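Local coordinates for gluconate kinase (Lactobacillus acidophilus, PDB 3LL3), which probably phosphorylates a sugar or sugar acid such as gluconate or xylulose with ATP, as a member of the FGGY family of carbohydrate kinases, at residues T14-V19 with Q57-D62; K50-A55 with I155-Y160; S82-G87 with L92-I97. All coordinates share one frame; numbering follows the deposited sequence.

Contact 1 of 3, residues T14-V19 with Q57-D62; sequences TATKGV and QEIIFD
Ile59 points from helix 49-65 onto strand 15-22 and meets it at two places, Thr16 and Gly18. This is helix-on-sheet packing in the N-terminal domain of an FGGY kinase, whose mixed sheet and covering helices belong to the actin-like ATPase fold. In the tight part the two branches of Ile59 divide the work. CG1 lies beside the backbone N (chi1 -72°), which leaves CG2 anti to that N and dropped onto the bare backbone of Gly18, with Ile59 CG2 3.8 Å from Gly18 CA, while the longer arm runs on to Thr16. Because Gly18 has no CB, which here would collide with that methyl, the helix can ride close to the strand, 6.3 Å between Gly18 CA and Ile59 CA. Beyond this patch the contact falls away: Lys17 projects from the opposite face of the strand to a salt bridge with Asp10. The hydroxyl of Thr16 is also engaged elsewhere, by Tyr35, and its methyl is what faces the helix. Were Ile59 cut back to an alanine, a gap would probably open over Gly18 and the Thr16 methyl would lose its helix partner. At the far end of the isoleucine, CD1 lies 3.7 Å from Thr16 CG2 and 3.3 Å from Thr16 O.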
loop_
_atom_site.group_PDB
_atom_site.type_symbol
_atom_site.label_atom_id
_atom_site.label_comp_id
_atom_site.label_asym_id
_atom_site.label_seq_id
_atom_site.Cartn_x
_atom_site.Cartn_y
_atom_site.Cartn_z
ATOM N N THR A 14 0.616 -30.825 -11.342
ATOM C CA THR A 14 0.743 -30.449 -12.763
ATOM C C THR A 14 1.739 -31.248 -13.621
ATOM O O THR A 14 1.537 -31.352 -14.827
ATOM C CB THR A 14 0.993 -28.932 -12.979
ATOM O OG1 THR A 14 2.330 -28.603 -12.598
ATOM C CG2 THR A 14 0.028 -28.105 -12.159
ATOM N N ALA A 15 2.798 -31.808 -13.039
ATOM C CA ALA A 15 3.706 -32.635 -13.842
ATOM C C ALA A 15 4.672 -33.473 -13.026
ATOM O O ALA A 15 5.046 -33.116 -11.919
ATOM C CB ALA A 15 4.486 -31.773 -14.855
ATOM N N THR A 16 5.060 -34.604 -13.590
ATOM C CA THR A 16 6.121 -35.428 -13.033
ATOM C C THR A 16 7.365 -35.249 -13.898
ATOM O O THR A 16 7.255 -35.118 -15.121
ATOM C CB THR A 16 5.728 -36.925 -13.042
ATOM O OG1 THR A 16 4.656 -37.144 -12.116
ATOM C CG2 THR A 16 6.929 -37.818 -12.672
ATOM N N LYS A 17 8.539 -35.237 -13.271
ATOM C CA LYS A 17 9.797 -35.212 -14.009
ATOM C C LYS A 17 10.620 -36.430 -13.633
ATOM O O LYS A 17 10.715 -36.786 -12.465
ATOM C CB LYS A 17 10.613 -33.977 -13.663
ATOM C CG LYS A 17 9.818 -32.730 -13.410
ATOM C CD LYS A 17 10.681 -31.692 -12.690
ATOM C CE LYS A 17 11.473 -32.325 -11.538
ATOM N NZ LYS A 17 11.690 -31.393 -10.394
ATOM N N GLY A 18 11.226 -37.066 -14.623
ATOM C CA GLY A 18 12.157 -38.140 -14.351
ATOM C C GLY A 18 13.547 -37.751 -14.812
ATOM O O GLY A 18 13.706 -37.105 -15.851
ATOM N N VAL A 19 14.553 -38.128 -14.029
ATOM C CA VAL A 19 15.933 -37.898 -14.413
ATOM C C VAL A 19 16.667 -39.236 -14.365
ATOM O O VAL A 19 16.554 -39.993 -13.402
ATOM C CB VAL A 19 16.630 -36.860 -13.511
ATOM C CG1 VAL A 19 18.082 -36.648 -13.961
ATOM C CG2 VAL A 19 15.858 -35.545 -13.520
ATOM N N GLN A 57 4.569 -44.145 -16.194
ATOM C CA GLN A 57 5.041 -45.253 -17.029
ATOM C C GLN A 57 5.723 -44.733 -18.278
ATOM O O GLN A 57 6.714 -45.285 -18.735
ATOM C CB GLN A 57 3.890 -46.139 -17.483
ATOM C CG GLN A 57 3.060 -46.714 -16.373
ATOM C CD GLN A 57 1.865 -47.454 -16.927
ATOM O OE1 GLN A 57 0.725 -47.030 -16.755
ATOM N NE2 GLN A 57 2.124 -48.539 -17.636
ATOM N N GLU A 58 5.143 -43.678 -18.836
ATOM C CA GLU A 58 5.602 -43.093 -20.073
ATOM C C GLU A 58 6.994 -42.490 -19.872
ATOM O O GLU A 58 7.914 -42.744 -20.645
ATOM C CB GLU A 58 4.605 -42.029 -20.501
ATOM C CG GLU A 58 4.536 -41.790 -21.981
ATOM C CD GLU A 58 3.456 -40.788 -22.332
ATOM O OE1 GLU A 58 2.361 -40.864 -21.722
ATOM O OE2 GLU A 58 3.701 -39.929 -23.206
ATOM N N ILE A 59 7.146 -41.710 -18.812
ATOM C CA ILE A 59 8.434 -41.130 -18.471
ATOM C C ILE A 59 9.514 -42.196 -18.300
ATOM O O ILE A 59 10.578 -42.109 -18.913
ATOM C CB ILE A 59 8.330 -40.240 -17.215
ATOM C CG1 ILE A 59 7.578 -38.954 -17.562
ATOM C CG2 ILE A 59 9.704 -39.909 -16.667
ATOM C CD1 ILE A 59 7.063 -38.207 -16.359
ATOM N N ILE A 60 9.238 -43.214 -17.491
ATOM C CA ILE A 60 10.231 -44.256 -17.245
ATOM C C ILE A 60 10.616 -44.988 -18.533
ATOM O O ILE A 60 11.797 -45.229 -18.798
ATOM C CB ILE A 60 9.749 -45.243 -16.190
ATOM C CG1 ILE A 60 9.561 -44.512 -14.860
ATOM C CG2 ILE A 60 10.730 -46.424 -16.068
ATOM C CD1 ILE A 60 8.907 -45.357 -13.779
ATOM N N PHE A 61 9.624 -45.310 -19.349
ATOM C CA PHE A 61 9.906 -45.979 -20.609
ATOM C C PHE A 61 10.827 -45.133 -21.501
ATOM O O PHE A 61 11.841 -45.632 -22.002
ATOM C CB PHE A 61 8.609 -46.335 -21.339
ATOM C CG PHE A 61 8.823 -47.045 -22.645
ATOM C CD1 PHE A 61 9.343 -48.327 -22.675
ATOM C CD2 PHE A 61 8.511 -46.431 -23.845
ATOM C CE1 PHE A 61 9.545 -48.987 -23.879
ATOM C CE2 PHE A 61 8.707 -47.089 -25.047
ATOM C CZ PHE A 61 9.225 -48.365 -25.060
ATOM N N ASP A 62 10.481 -43.858 -21.684
ATOM C CA ASP A 62 11.262 -42.972 -22.539
ATOM C C ASP A 62 12.718 -42.885 -22.094
ATOM O O ASP A 62 13.635 -42.874 -22.920
ATOM C CB ASP A 62 10.648 -41.575 -22.570
ATOM C CG ASP A 62 9.368 -41.529 -23.354
ATOM O OD1 ASP A 62 8.926 -42.598 -23.825
ATOM O OD2 ASP A 62 8.806 -40.425 -23.505
#

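Contact 2 of 3, residues K50-A55 with I155-Y160; sequences KLIFDA and IGIKEY
Ile52 and Ile157 meet tip to tip, with Ile52 CD1 3.7 Å from Ile157 CD1, where helices 49-65 and 157-166 pack together within the actin-like ATPase fold of the N-terminal FGGY domain. The CG2 methyl of Ile52 also touches the end of Ile157, 3.9 Å from its CD1, so that methyl is met by both arms of Ile52. Ile157 gets there by extending CG1 anti to its backbone N (chi1 -174°). Beside this apolar pair Tyr160 reaches across to helix 49-65: its ring carbon CE2 comes 4.1 Å from Phe53 CB, and the phenol oxygen OH passes 3.9 Å from Lys50 CG, a plain packing contact. That hydroxyl is bonded instead to Arg164, one turn further along its own helix, which helps fix where the ring ends. Phe53 in turn sets its ring edge-to-face with Tyr221. One shell further out, the start of helix 157-166 is held in place: Gly156 occupies the N-cap position, and Ser82 OG takes the backbone N-H of Ile157, the residue that carries the apolar contact. One residue before Ile157, the Gly156 N-H makes a weak, bent bond to the Glu159 carboxylate, 2.7 Å from N to OE1 with an angle of 127° at the hydrogen.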
loop_
_atom_site.group_PDB
_atom_site.type_symbol
_atom_site.label_atom_id
_atom_site.label_comp_id
_atom_site.label_asym_id
_atom_site.label_seq_id
_atom_site.Cartn_x
_atom_site.Cartn_y
_atom_site.Cartn_z
ATOM N N LYS A 50 -4.929 -42.006 -12.178
ATOM C CA LYS A 50 -4.683 -42.814 -13.382
ATOM C C LYS A 50 -3.825 -42.079 -14.433
ATOM O O LYS A 50 -2.909 -42.668 -15.021
ATOM C CB LYS A 50 -6.004 -43.281 -14.003
ATOM C CG LYS A 50 -6.731 -44.324 -13.184
ATOM C CD LYS A 50 -8.125 -44.595 -13.724
ATOM C CE LYS A 50 -8.635 -45.940 -13.248
ATOM N NZ LYS A 50 -7.728 -47.040 -13.686
ATOM N N LEU A 51 -4.130 -40.803 -14.664
ATOM C CA LEU A 51 -3.326 -39.956 -15.551
ATOM C C LEU A 51 -1.900 -39.799 -15.046
ATOM O O LEU A 51 -0.941 -39.890 -15.818
ATOM C CB LEU A 51 -3.962 -38.572 -15.711
ATOM C CG LEU A 51 -5.048 -38.468 -16.777
ATOM C CD1 LEU A 51 -5.961 -39.687 -16.721
ATOM C CD2 LEU A 51 -5.847 -37.187 -16.624
ATOM N N ILE A 52 -1.759 -39.554 -13.750
ATOM C CA ILE A 52 -0.436 -39.400 -13.170
ATOM C C ILE A 52 0.358 -40.681 -13.355
ATOM O O ILE A 52 1.525 -40.644 -13.775
ATOM C CB ILE A 52 -0.502 -39.028 -11.679
ATOM C CG1 ILE A 52 -1.092 -37.625 -11.520
ATOM C CG2 ILE A 52 0.876 -39.119 -11.053
ATOM C CD1 ILE A 52 -1.147 -37.121 -10.085
ATOM N N PHE A 53 -0.272 -41.818 -13.065
ATOM C CA PHE A 53 0.411 -43.094 -13.211
ATOM C C PHE A 53 0.772 -43.394 -14.670
ATOM O O PHE A 53 1.831 -43.944 -14.939
ATOM C CB PHE A 53 -0.397 -44.249 -12.619
ATOM C CG PHE A 53 0.279 -45.577 -12.768
ATOM C CD1 PHE A 53 -0.168 -46.499 -13.695
ATOM C CD2 PHE A 53 1.394 -45.887 -12.007
ATOM C CE1 PHE A 53 0.475 -47.717 -13.846
ATOM C CE2 PHE A 53 2.039 -47.097 -12.153
ATOM C CZ PHE A 53 1.578 -48.015 -13.067
ATOM N N ASP A 54 -0.111 -43.034 -15.601
ATOM C CA ASP A 54 0.197 -43.139 -17.028
ATOM C C ASP A 54 1.422 -42.284 -17.397
ATOM O O ASP A 54 2.310 -42.735 -18.122
ATOM C CB ASP A 54 -1.012 -42.727 -17.875
ATOM C CG ASP A 54 -2.139 -43.769 -17.856
ATOM O OD1 ASP A 54 -1.960 -44.861 -17.269
ATOM O OD2 ASP A 54 -3.208 -43.500 -18.439
ATOM N N ALA A 55 1.474 -41.048 -16.907
ATOM C CA ALA A 55 2.649 -40.204 -17.153
ATOM C C ALA A 55 3.900 -40.888 -16.606
ATOM O O ALA A 55 4.938 -40.915 -17.256
ATOM C CB ALA A 55 2.470 -38.821 -16.537
ATOM N N ILE A 155 -4.684 -42.967 1.180
ATOM C CA ILE A 155 -3.282 -42.931 0.788
ATOM C C ILE A 155 -2.957 -41.646 0.058
ATOM O O ILE A 155 -3.838 -40.834 -0.202
ATOM C CB ILE A 155 -2.934 -44.110 -0.151
ATOM C CG1 ILE A 155 -3.730 -43.997 -1.450
ATOM C CG2 ILE A 155 -3.202 -45.466 0.536
ATOM C CD1 ILE A 155 -3.577 -45.228 -2.375
ATOM N N GLY A 156 -1.682 -41.477 -0.288
ATOM C CA GLY A 156 -1.266 -40.348 -1.101
ATOM C C GLY A 156 -0.835 -40.838 -2.466
ATOM O O GLY A 156 -0.722 -42.046 -2.690
ATOM N N ILE A 157 -0.578 -39.908 -3.377
ATOM C CA ILE A 157 -0.208 -40.260 -4.746
ATOM C C ILE A 157 1.078 -41.089 -4.830
ATOM O O ILE A 157 1.210 -41.948 -5.707
ATOM C CB ILE A 157 -0.050 -39.000 -5.627
ATOM C CG1 ILE A 157 0.187 -39.406 -7.082
ATOM C CG2 ILE A 157 1.111 -38.138 -5.119
ATOM C CD1 ILE A 157 -1.040 -39.996 -7.757
ATOM N N LYS A 158 2.054 -40.833 -3.963
ATOM C CA LYS A 158 3.246 -41.668 -4.030
ATOM C C LYS A 158 2.904 -43.133 -3.693
ATOM O O LYS A 158 3.353 -44.043 -4.385
ATOM C CB LYS A 158 4.421 -41.143 -3.194
ATOM C CG LYS A 158 5.641 -42.095 -3.219
ATOM C CD LYS A 158 6.957 -41.403 -2.775
ATOM C CE LYS A 158 7.035 -41.231 -1.250
ATOM N NZ LYS A 158 7.395 -42.522 -0.563
ATOM N N GLU A 159 2.112 -43.347 -2.643
ATOM C CA GLU A 159 1.651 -44.688 -2.264
ATOM C C GLU A 159 0.867 -45.342 -3.407
ATOM O O GLU A 159 1.058 -46.512 -3.714
ATOM C CB GLU A 159 0.764 -44.633 -1.016
ATOM C CG GLU A 159 1.489 -44.239 0.258
ATOM C CD GLU A 159 1.876 -42.782 0.233
ATOM O OE1 GLU A 159 0.970 -41.954 -0.031
ATOM O OE2 GLU A 159 3.082 -42.474 0.438
ATOM N N TYR A 160 -0.012 -44.568 -4.027
ATOM C CA TYR A 160 -0.797 -45.050 -5.145
ATOM C C TYR A 160 0.086 -45.609 -6.248
ATOM O O TYR A 160 -0.111 -46.752 -6.687
ATOM C CB TYR A 160 -1.673 -43.937 -5.723
ATOM C CG TYR A 160 -2.457 -44.428 -6.929
ATOM C CD1 TYR A 160 -3.490 -45.335 -6.781
ATOM C CD2 TYR A 160 -2.143 -44.000 -8.215
ATOM C CE1 TYR A 160 -4.196 -45.804 -7.876
ATOM C CE2 TYR A 160 -2.850 -44.459 -9.319
ATOM C CZ TYR A 160 -3.874 -45.360 -9.143
ATOM O OH TYR A 160 -4.578 -45.813 -10.243
#

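Contact 3 of 3, residues S82-G87 with L92-I97; sequences SLIGLG and LLTNSI
Leu92 lays its CD2 methyl between two residues of strand 84-86, 3.5 Å from Ile84 CG2 and 3.7 Å from Leu86 CD2. Both pairs meet at a slant, and the three side chains form one apolar cluster on one side of a hairpin-like turn-back joined by two single bridges. Ile84 serves two neighbours with its two branches: CG2 goes to Leu92, while CG1, lying beside the backbone N, runs over Ser96, 3.8 Å from its CB. Leu93 is turned the other way and lies against the peptide between Leu86 and Gly87 with its CG and CD1. Gly85, with no side chain, presents bare backbone to Leu93 and Thr94.

The backbone pairing comes in two pieces. Leu83 and Ile97 form an antiparallel hydrogen-bonded pair in which Ile97 N gives Leu83 O a nearly straight bond (2.9 Å, 173°), while the return bond from Leu83 N to Ile97 O is more bent, at 136°. At the other end Leu93 N donates to Gly85 O at 2.7 Å. Between these two ladders the register slips by two residues, and a side chain bridges the slip. Thr94 OG1, placed between its backbone N and carbonyl carbon (chi1 67°), accepts the Gly85 N-H at 3.0 Å and donates to Asn95 O at 2.8 Å. Outside this turn-back, strand 153-155 and Pro49 at the start of helix 49-65 pack on Ile84, and Asn95 ND2 is held by Glu46.

One hydroxyl thus stands in for a backbone carbonyl where the two backbones lose step: it satisfies the buried Gly85 N-H, and because its own proton is committed to Asn95 O, its role as acceptor there is fixed.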
loop_
_atom_site.group_PDB
_atom_site.type_symbol
_atom_site.label_atom_id
_atom_site.label_comp_id
_atom_site.label_asym_id
_atom_site.label_seq_id
_atom_site.Cartn_x
_atom_site.Cartn_y
_atom_site.Cartn_z
ATOM N N SER A 82 -1.295 -34.988 -0.315
ATOM C CA SER A 82 -2.346 -35.474 -1.204
ATOM C C SER A 82 -3.111 -36.617 -0.528
ATOM O O SER A 82 -2.579 -37.315 0.328
ATOM C CB SER A 82 -1.791 -35.933 -2.555
ATOM O OG SER A 82 -1.121 -37.189 -2.457
ATOM N N LEU A 83 -4.364 -36.794 -0.926
ATOM C CA LEU A 83 -5.231 -37.769 -0.294
ATOM C C LEU A 83 -6.074 -38.474 -1.344
ATOM O O LEU A 83 -6.717 -37.833 -2.172
ATOM C CB LEU A 83 -6.135 -37.080 0.727
ATOM C CG LEU A 83 -7.091 -38.020 1.461
ATOM C CD1 LEU A 83 -6.281 -39.100 2.175
ATOM C CD2 LEU A 83 -7.963 -37.247 2.443
ATOM N N ILE A 84 -6.055 -39.800 -1.295
ATOM C CA ILE A 84 -6.785 -40.637 -2.241
ATOM C C ILE A 84 -7.446 -41.776 -1.488
ATOM O O ILE A 84 -6.789 -42.427 -0.669
ATOM C CB ILE A 84 -5.823 -41.320 -3.222
ATOM C CG1 ILE A 84 -5.026 -40.292 -4.027
ATOM C CG2 ILE A 84 -6.578 -42.304 -4.127
ATOM C CD1 ILE A 84 -3.901 -40.915 -4.823
ATOM N N GLY A 85 -8.718 -42.045 -1.788
ATOM C CA GLY A 85 -9.428 -43.161 -1.175
ATOM C C GLY A 85 -9.579 -44.378 -2.090
ATOM O O GLY A 85 -9.967 -44.251 -3.252
ATOM N N LEU A 86 -9.269 -45.559 -1.564
ATOM C CA LEU A 86 -9.490 -46.812 -2.277
ATOM C C LEU A 86 -10.622 -47.609 -1.618
ATOM O O LEU A 86 -10.716 -47.643 -0.399
ATOM C CB LEU A 86 -8.219 -47.664 -2.261
ATOM C CG LEU A 86 -6.950 -47.072 -2.888
ATOM C CD1 LEU A 86 -5.849 -48.103 -2.829
ATOM C CD2 LEU A 86 -7.210 -46.620 -4.316
ATOM N N GLY A 87 -11.452 -48.268 -2.421
ATOM C CA GLY A 87 -12.470 -49.172 -1.903
ATOM C C GLY A 87 -11.937 -50.565 -1.596
ATOM O O GLY A 87 -10.742 -50.826 -1.704
ATOM N N LEU A 92 -10.169 -46.859 -7.170
ATOM C CA LEU A 92 -10.243 -45.451 -6.800
ATOM C C LEU A 92 -11.658 -45.057 -6.435
ATOM O O LEU A 92 -12.585 -45.323 -7.197
ATOM C CB LEU A 92 -9.770 -44.573 -7.947
ATOM C CG LEU A 92 -8.274 -44.661 -8.205
ATOM C CD1 LEU A 92 -7.924 -43.959 -9.517
ATOM C CD2 LEU A 92 -7.532 -44.062 -7.020
ATOM N N LEU A 93 -11.806 -44.419 -5.274
ATOM C CA LEU A 93 -13.081 -43.877 -4.815
ATOM C C LEU A 93 -13.112 -42.363 -5.006
ATOM O O LEU A 93 -14.187 -41.749 -5.025
ATOM C CB LEU A 93 -13.290 -44.185 -3.327
ATOM C CG LEU A 93 -13.678 -45.608 -2.924
ATOM C CD1 LEU A 93 -13.690 -45.782 -1.403
ATOM C CD2 LEU A 93 -15.033 -45.962 -3.511
ATOM N N THR A 94 -11.924 -41.766 -5.113
ATOM C CA THR A 94 -11.776 -40.320 -5.239
ATOM C C THR A 94 -10.623 -40.044 -6.195
ATOM O O THR A 94 -9.840 -40.937 -6.511
ATOM C CB THR A 94 -11.363 -39.663 -3.900
ATOM O OG1 THR A 94 -10.042 -40.088 -3.563
ATOM C CG2 THR A 94 -12.296 -40.043 -2.757
ATOM N N ASN A 95 -10.517 -38.806 -6.653
ATOM C CA ASN A 95 -9.288 -38.351 -7.299
ATOM C C ASN A 95 -8.227 -38.073 -6.241
ATOM O O ASN A 95 -8.463 -38.253 -5.045
ATOM C CB ASN A 95 -9.541 -37.077 -8.100
ATOM C CG ASN A 95 -10.306 -37.336 -9.380
ATOM O OD1 ASN A 95 -10.032 -38.292 -10.096
ATOM N ND2 ASN A 95 -11.264 -36.470 -9.679
ATOM N N SER A 96 -7.059 -37.617 -6.675
ATOM C CA SER A 96 -6.048 -37.188 -5.731
ATOM C C SER A 96 -6.382 -35.769 -5.315
ATOM O O SER A 96 -6.325 -34.848 -6.128
ATOM C CB SER A 96 -4.658 -37.253 -6.355
ATOM O OG SER A 96 -3.677 -36.810 -5.435
ATOM N N ILE A 97 -6.751 -35.596 -4.053
ATOM C CA ILE A 97 -7.077 -34.278 -3.526
ATOM C C ILE A 97 -5.782 -33.613 -3.082
ATOM O O ILE A 97 -5.220 -33.980 -2.051
ATOM C CB ILE A 97 -8.044 -34.390 -2.334
ATOM C CG1 ILE A 97 -9.268 -35.220 -2.724
ATOM C CG2 ILE A 97 -8.473 -33.012 -1.847
ATOM C CD1 ILE A 97 -10.291 -35.297 -1.645
#

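From the N terminus, strand 15-22 comes first, and contact 1 closes a loop of 37 residues when helix 49-65 returns to pack on it. The same helix, about two turns earlier, supplies the first segment of contact 2, so these two contacts cross along the chain and helix 49-65 joins the central sheet to helix 157-166. Contact 3 is a short turn-back closed over four residues, and it nests inside the 99-residue loop that contact 2 closes. The two also touch in space: Ile155 pairs with Ile84, and Ile155 CD1 packs 3.7 Å from Leu86 CD1. Contact 1 stays clear of contact 3, their nearest atoms about 9 Å apart.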